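Local coordinates for regulatory protein AsnC (Escherichia coli, PDB 2CG4) that activates transcription of asnA, regulates its own gene and represses gidA expression post-transcriptionally, as a sequence-specific DNA-binding protein of the Lrp/AsnC family, at residues C70-I75 with T136-V141; V95-Y100 with F108-C113. The protein carries 1 engineered substitution. All blocks are in the same frame, centred on the assembly; numbering follows the deposited sequence.

Contact 1 (C70-I75 with T136-V141); sequences CFIGII and TETLIV. With ASN (asparagine), chain C.
Ile72 and Thr138 form the closest pair of this antiparallel strand contact, non-hydrogen-bonded, with CA atoms 4.0 Å apart. Ile72 CG2, anti to the backbone N, lies alongside Thr138 CG2 at 3.6 Å and also meets Thr136 CB, while Ile72 CG1 runs beside Thr138 CB. Thr136 CG2 carries the packing on to Ile74 CG1. Four backbone hydrogen bonds clamp the strands through the Phe71-Leu139 and Gly73-Glu137 pairs; Leu139 N reaches Phe71 O nearly along the C=O axis (2.6 Å). The outward N-H of Thr138 donates to a bound asparagine, Thr138 N lying 2.9 Å from the ligand's atom O. Thr136 OG1, set between its backbone N and carbonyl carbon (chi1 49°), donates to OXT of the same ligand, an atom whose place is less sure; carbonyls of Thr101, Gly103, Tyr105 and Ser106 of a third subunit complete this site. The looser part is the partly exposed pair Ile75 and Glu137, which cross obliquely, Ile75 CD1 coming 3.7 Å from Glu137 OE1; beside them Gly73 offers no side chain, and Glu137 OE2 is held by Tyr105 OH. Leu119 and Leu123 of helix 116-127 pack under Cys70, Thr136, Thr138 and Ile140, Phe71 on the other face meets aromatic rings of a second subunit, and strand 107-113 borders the far edge of strand 68-76.

Contact 2 (V95-Y100 with F108-C113); sequences VTEAYY and FIKVMC. With ASN (asparagine), chain B.
A beta bulge at Thr96 interrupts this hairpin: Val95 pairs with Val111, yet Glu97 already faces Lys110. Lys110 O serves both residues at the break, accepting Thr96 N at 3.0 Å and lying 3.4 Å from Val95 CA. Thr96 OG1 lies 3.7 Å from Lys110 CB, the two side chains crossing obliquely, and the Met112 side chain crosses the same threonine, its CG near Thr96 OG1. Beyond the bulge Lys110 N donates to Glu97 O from well above the carbonyl plane (51°), whereas Phe108 N meets Tyr99 O in plane and almost straight. Ala98 CB touches Ile109 CG2 at 3.8 Å on one face of the sheet. On the other, the Tyr99 ring has Phe108 O at its edge, 3.5 Å from CD1, and the aliphatic part of Lys110 runs beside Glu97. ND2 of a bound asparagine lies over one face of the Tyr100 ring, 3.0 Å above its plane and offset toward the rim. Tyr99 OH donates to Glu97 OE1 at 2.9 Å, from above the carboxylate, and bonds Lys110 NZ of a second subunit, a bond made in both directions across the interface. Glu97 OE2 and Lys110 NZ, 4.6 Å apart and not in contact, would still probably favour each other's charged form.

Contacts 1 and 2 are neighbouring seams of one four-stranded antiparallel sheet in the ferredoxin-like ligand-binding domain, their centres about 9 Å apart. Strands 68-76 and 107-113 join them, with probable hydrogen bonds from Ile72 N to Ile109 O (2.8 Å) and Cys70 N to Val111 O (2.9 Å); Phe71 CB also packs on Phe108 CZ at 3.3 Å. Along the chain, contact 2 is nested within the loop that contact 1 closes. Each serves a different asparagine: contact 1 supplies Thr136 and Thr138 to one site, contact 2 supplies Tyr100 to another, completed by Thr136 and Thr138 of a fourth subunit. The effector thus sits between subunits, consistent with a link between ligand binding and assembly.

Contact 1 (C70-I75 with T136-V141)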
loop_
_atom_site.group_PDB
_atom_site.type_symbol
_atom_site.label_atom_id
_atom_site.label_comp_id
_atom_site.label_asym_id
_atom_site.label_seq_id
_atom_site.Cartn_x
_atom_site.Cartn_y
_atom_site.Cartn_z
ATOM N N CYS A 70 8.891 17.303 10.588
ATOM C CA CYS A 70 8.375 16.137 9.905
ATOM C C CYS A 70 8.415 14.887 10.782
ATOM O O CYS A 70 9.118 14.846 11.786
ATOM C CB CYS A 70 9.115 15.936 8.591
ATOM S SG CYS A 70 10.860 15.674 8.778
ATOM N N PHE A 71 7.613 13.895 10.417
ATOM C CA PHE A 71 7.788 12.537 10.894
ATOM C C PHE A 71 8.402 11.731 9.769
ATOM O O PHE A 71 8.077 11.948 8.600
ATOM C CB PHE A 71 6.450 11.927 11.295
ATOM C CG PHE A 71 5.825 12.577 12.499
ATOM C CD1 PHE A 71 4.919 13.621 12.351
ATOM C CD2 PHE A 71 6.140 12.141 13.783
ATOM C CE1 PHE A 71 4.342 14.218 13.473
ATOM C CE2 PHE A 71 5.561 12.732 14.906
ATOM C CZ PHE A 71 4.664 13.774 14.749
ATOM N N ILE A 72 9.307 10.824 10.124
ATOM C CA ILE A 72 9.920 9.925 9.168
ATOM C C ILE A 72 9.697 8.504 9.648
ATOM O O ILE A 72 9.945 8.190 10.811
ATOM C CB ILE A 72 11.423 10.240 9.015
ATOM C CG1 ILE A 72 11.606 11.758 8.883
ATOM C CG2 ILE A 72 12.030 9.514 7.825
ATOM C CD1 ILE A 72 12.993 12.186 8.621
ATOM N N GLY A 73 9.182 7.652 8.767
ATOM C CA GLY A 73 9.134 6.223 9.042
ATOM C C GLY A 73 10.392 5.599 8.475
ATOM O O GLY A 73 10.715 5.786 7.310
ATOM N N ILE A 74 11.127 4.880 9.299
ATOM C CA ILE A 74 12.350 4.239 8.833
ATOM C C ILE A 74 12.080 2.763 8.570
ATOM O O ILE A 74 11.524 2.075 9.419
ATOM C CB ILE A 74 13.496 4.416 9.837
ATOM C CG1 ILE A 74 14.048 5.844 9.755
ATOM C CG2 ILE A 74 14.605 3.400 9.583
ATOM C CD1 ILE A 74 13.603 6.716 10.876
ATOM N N ILE A 75 12.432 2.301 7.372
ATOM C CA ILE A 75 12.442 0.880 7.076
ATOM C C ILE A 75 13.879 0.338 7.021
ATOM O O ILE A 75 14.726 0.838 6.274
ATOM C CB ILE A 75 11.681 0.555 5.768
ATOM C CG1 ILE A 75 10.208 0.977 5.881
ATOM C CG2 ILE A 75 11.783 -0.934 5.451
ATOM C CD1 ILE A 75 9.878 2.321 5.207
ATOM N N THR A 136 13.560 5.534 3.795
ATOM C CA THR A 136 12.776 6.413 4.642
ATOM C C THR A 136 11.488 6.844 3.944
ATOM O O THR A 136 11.402 6.822 2.723
ATOM C CB THR A 136 13.580 7.660 5.081
ATOM O OG1 THR A 136 14.222 8.273 3.950
ATOM C CG2 THR A 136 14.602 7.281 6.119
ATOM N N GLU A 137 10.484 7.219 4.720
ATOM C CA GLU A 137 9.285 7.891 4.184
ATOM C C GLU A 137 8.959 9.035 5.108
ATOM O O GLU A 137 8.589 8.803 6.256
ATOM C CB GLU A 137 8.098 6.946 4.162
ATOM C CG GLU A 137 8.006 6.073 2.935
ATOM C CD GLU A 137 6.984 4.963 3.102
ATOM O OE1 GLU A 137 7.362 3.786 2.911
ATOM O OE2 GLU A 137 5.811 5.269 3.431
ATOM N N THR A 138 9.127 10.266 4.641
ATOM C CA THR A 138 8.944 11.391 5.535
ATOM C C THR A 138 7.609 12.132 5.270
ATOM O O THR A 138 7.263 12.406 4.114
ATOM C CB THR A 138 10.209 12.313 5.593
ATOM O OG1 THR A 138 9.982 13.548 4.922
ATOM C CG2 THR A 138 11.409 11.639 4.982
ATOM N N LEU A 139 6.858 12.387 6.351
ATOM C CA LEU A 139 5.546 13.078 6.315
ATOM C C LEU A 139 5.671 14.538 6.778
ATOM O O LEU A 139 5.724 14.818 7.972
ATOM C CB LEU A 139 4.536 12.375 7.226
ATOM C CG LEU A 139 4.008 10.974 6.893
ATOM C CD1 LEU A 139 5.143 9.940 6.802
ATOM C CD2 LEU A 139 3.006 10.568 7.955
ATOM N N ILE A 140 5.713 15.467 5.832
ATOM C CA ILE A 140 6.006 16.846 6.155
ATOM C C ILE A 140 4.795 17.502 6.803
ATOM O O ILE A 140 3.661 17.386 6.307
ATOM C CB ILE A 140 6.467 17.620 4.905
ATOM C CG1 ILE A 140 7.838 17.103 4.461
ATOM C CG2 ILE A 140 6.504 19.123 5.163
ATOM C CD1 ILE A 140 8.757 18.175 3.909
ATOM N N VAL A 141 5.032 18.163 7.938
ATOM C CA VAL A 141 3.973 18.875 8.637
ATOM C C VAL A 141 3.736 20.204 7.944
ATOM O O VAL A 141 4.661 20.999 7.733
ATOM C CB VAL A 141 4.285 19.093 10.151
ATOM C CG1 VAL A 141 3.099 19.708 10.849
ATOM C CG2 VAL A 141 4.657 17.775 10.828
HETATM N N ASN C . 11.353 8.852 0.115
HETATM C CA ASN C . 12.294 9.465 1.098
HETATM C C ASN C . 11.587 10.035 2.297
HETATM O O ASN C . 10.534 10.673 2.181
HETATM C CB ASN C . 13.140 10.541 0.442
HETATM C CG ASN C . 14.095 9.973 -0.563
HETATM O OD1 ASN C . 14.915 9.111 -0.241
HETATM N ND2 ASN C . 13.986 10.432 -1.796
HETATM O OXT ASN C . 12.068 9.833 3.405
#

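Contact 2 (V95-Y100 with F108-C113)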
loop_
_atom_site.group_PDB
_atom_site.type_symbol
_atom_site.label_atom_id
_atom_site.label_comp_id
_atom_site.label_asym_id
_atom_site.label_seq_id
_atom_site.Cartn_x
_atom_site.Cartn_y
_atom_site.Cartn_z
ATOM N N VAL A 95 16.723 15.031 15.300
ATOM C CA VAL A 95 15.797 14.017 15.789
ATOM C C VAL A 95 15.391 14.316 17.221
ATOM O O VAL A 95 16.185 14.087 18.144
ATOM C CB VAL A 95 16.444 12.632 15.807
ATOM C CG1 VAL A 95 15.444 11.598 16.282
ATOM C CG2 VAL A 95 17.028 12.273 14.431
ATOM N N THR A 96 14.160 14.797 17.403
ATOM C CA THR A 96 13.649 15.139 18.709
ATOM C C THR A 96 12.850 14.013 19.391
ATOM O O THR A 96 12.614 14.052 20.598
ATOM C CB THR A 96 12.754 16.397 18.642
ATOM O OG1 THR A 96 11.722 16.201 17.670
ATOM C CG2 THR A 96 13.574 17.630 18.272
ATOM N N GLU A 97 12.409 13.022 18.623
ATOM C CA GLU A 97 11.558 11.972 19.176
ATOM C C GLU A 97 11.787 10.738 18.355
ATOM O O GLU A 97 12.186 10.829 17.199
ATOM C CB GLU A 97 10.075 12.353 19.074
ATOM C CG GLU A 97 9.714 13.672 19.709
ATOM C CD GLU A 97 8.200 13.912 19.759
ATOM O OE1 GLU A 97 7.442 13.167 19.097
ATOM O OE2 GLU A 97 7.768 14.856 20.460
ATOM N N ALA A 98 11.497 9.577 18.922
ATOM C CA ALA A 98 11.584 8.350 18.152
ATOM C C ALA A 98 10.750 7.326 18.848
ATOM O O ALA A 98 10.670 7.317 20.082
ATOM C CB ALA A 98 13.046 7.854 18.056
ATOM N N TYR A 99 10.147 6.446 18.063
ATOM C CA TYR A 99 9.176 5.530 18.593
ATOM C C TYR A 99 9.361 4.195 17.929
ATOM O O TYR A 99 9.703 4.113 16.745
ATOM C CB TYR A 99 7.763 6.021 18.290
ATOM C CG TYR A 99 7.409 7.350 18.898
ATOM C CD1 TYR A 99 7.635 8.534 18.206
ATOM C CD2 TYR A 99 6.828 7.420 20.162
ATOM C CE1 TYR A 99 7.289 9.754 18.761
ATOM C CE2 TYR A 99 6.485 8.625 20.722
ATOM C CZ TYR A 99 6.713 9.785 20.020
ATOM O OH TYR A 99 6.351 10.984 20.578
ATOM N N TYR A 100 9.109 3.145 18.694
ATOM C CA TYR A 100 9.019 1.810 18.137
ATOM C C TYR A 100 7.548 1.488 18.078
ATOM O O TYR A 100 6.935 1.252 19.113
ATOM C CB TYR A 100 9.747 0.826 19.053
ATOM C CG TYR A 100 9.702 -0.597 18.593
ATOM C CD1 TYR A 100 10.665 -1.097 17.721
ATOM C CD2 TYR A 100 8.705 -1.457 19.037
ATOM C CE1 TYR A 100 10.622 -2.418 17.304
ATOM C CE2 TYR A 100 8.651 -2.764 18.623
ATOM C CZ TYR A 100 9.604 -3.243 17.759
ATOM O OH TYR A 100 9.544 -4.556 17.349
ATOM N N PHE A 108 9.773 5.144 13.963
ATOM C CA PHE A 108 9.043 6.335 13.565
ATOM C C PHE A 108 9.625 7.503 14.371
ATOM O O PHE A 108 9.644 7.462 15.595
ATOM C CB PHE A 108 7.545 6.138 13.854
ATOM C CG PHE A 108 6.649 7.176 13.235
ATOM C CD1 PHE A 108 6.605 7.351 11.855
ATOM C CD2 PHE A 108 5.824 7.959 14.030
ATOM C CE1 PHE A 108 5.775 8.302 11.273
ATOM C CE2 PHE A 108 4.980 8.918 13.460
ATOM C CZ PHE A 108 4.962 9.087 12.076
ATOM N N ILE A 109 10.126 8.523 13.688
ATOM C CA ILE A 109 10.861 9.594 14.339
ATOM C C ILE A 109 10.292 10.935 13.923
ATOM O O ILE A 109 9.707 11.059 12.857
ATOM C CB ILE A 109 12.390 9.576 14.006
ATOM C CG1 ILE A 109 12.630 10.007 12.561
ATOM C CG2 ILE A 109 13.006 8.197 14.286
ATOM C CD1 ILE A 109 14.102 9.929 12.110
ATOM N N LYS A 110 10.459 11.928 14.791
ATOM C CA LYS A 110 10.263 13.325 14.427
ATOM C C LYS A 110 11.603 13.997 14.211
ATOM O O LYS A 110 12.502 13.859 15.040
ATOM C CB LYS A 110 9.517 14.054 15.530
ATOM C CG LYS A 110 8.546 15.073 15.028
ATOM C CD LYS A 110 8.155 16.004 16.145
ATOM C CE LYS A 110 6.924 16.831 15.774
ATOM N NZ LYS A 110 6.462 17.605 16.963
ATOM N N VAL A 111 11.751 14.704 13.091
ATOM C CA VAL A 111 12.859 15.630 12.957
ATOM C C VAL A 111 12.378 17.050 12.713
ATOM O O VAL A 111 11.410 17.279 11.993
ATOM C CB VAL A 111 13.925 15.159 11.925
ATOM C CG1 VAL A 111 13.702 13.706 11.557
ATOM C CG2 VAL A 111 13.968 16.054 10.702
ATOM N N MET A 112 13.056 17.990 13.365
ATOM C CA MET A 112 12.710 19.404 13.333
ATOM C C MET A 112 13.785 20.162 12.577
ATOM O O MET A 112 14.952 20.153 12.977
ATOM C CB MET A 112 12.625 19.938 14.758
ATOM C CG MET A 112 11.457 19.392 15.552
ATOM S SD MET A 112 9.888 19.893 14.833
ATOM C CE MET A 112 9.910 21.653 15.140
ATOM N N CYS A 113 13.402 20.800 11.476
ATOM C CA CYS A 113 14.368 21.467 10.599
ATOM C C CYS A 113 13.962 22.901 10.276
ATOM O O CYS A 113 12.797 23.268 10.390
ATOM C CB CYS A 113 14.557 20.670 9.310
ATOM S SG CYS A 113 15.710 19.298 9.475
HETATM N N ASN B . 6.413 -2.449 12.655
HETATM C CA ASN B . 6.656 -3.584 13.594
HETATM C C ASN B . 5.422 -4.410 13.835
HETATM O O ASN B . 4.315 -3.881 13.998
HETATM C CB ASN B . 7.205 -3.085 14.919
HETATM C CG ASN B . 8.585 -2.519 14.779
HETATM O OD1 ASN B . 9.504 -3.197 14.316
HETATM N ND2 ASN B . 8.741 -1.262 15.154
HETATM O OXT ASN B . 5.532 -5.629 13.843
#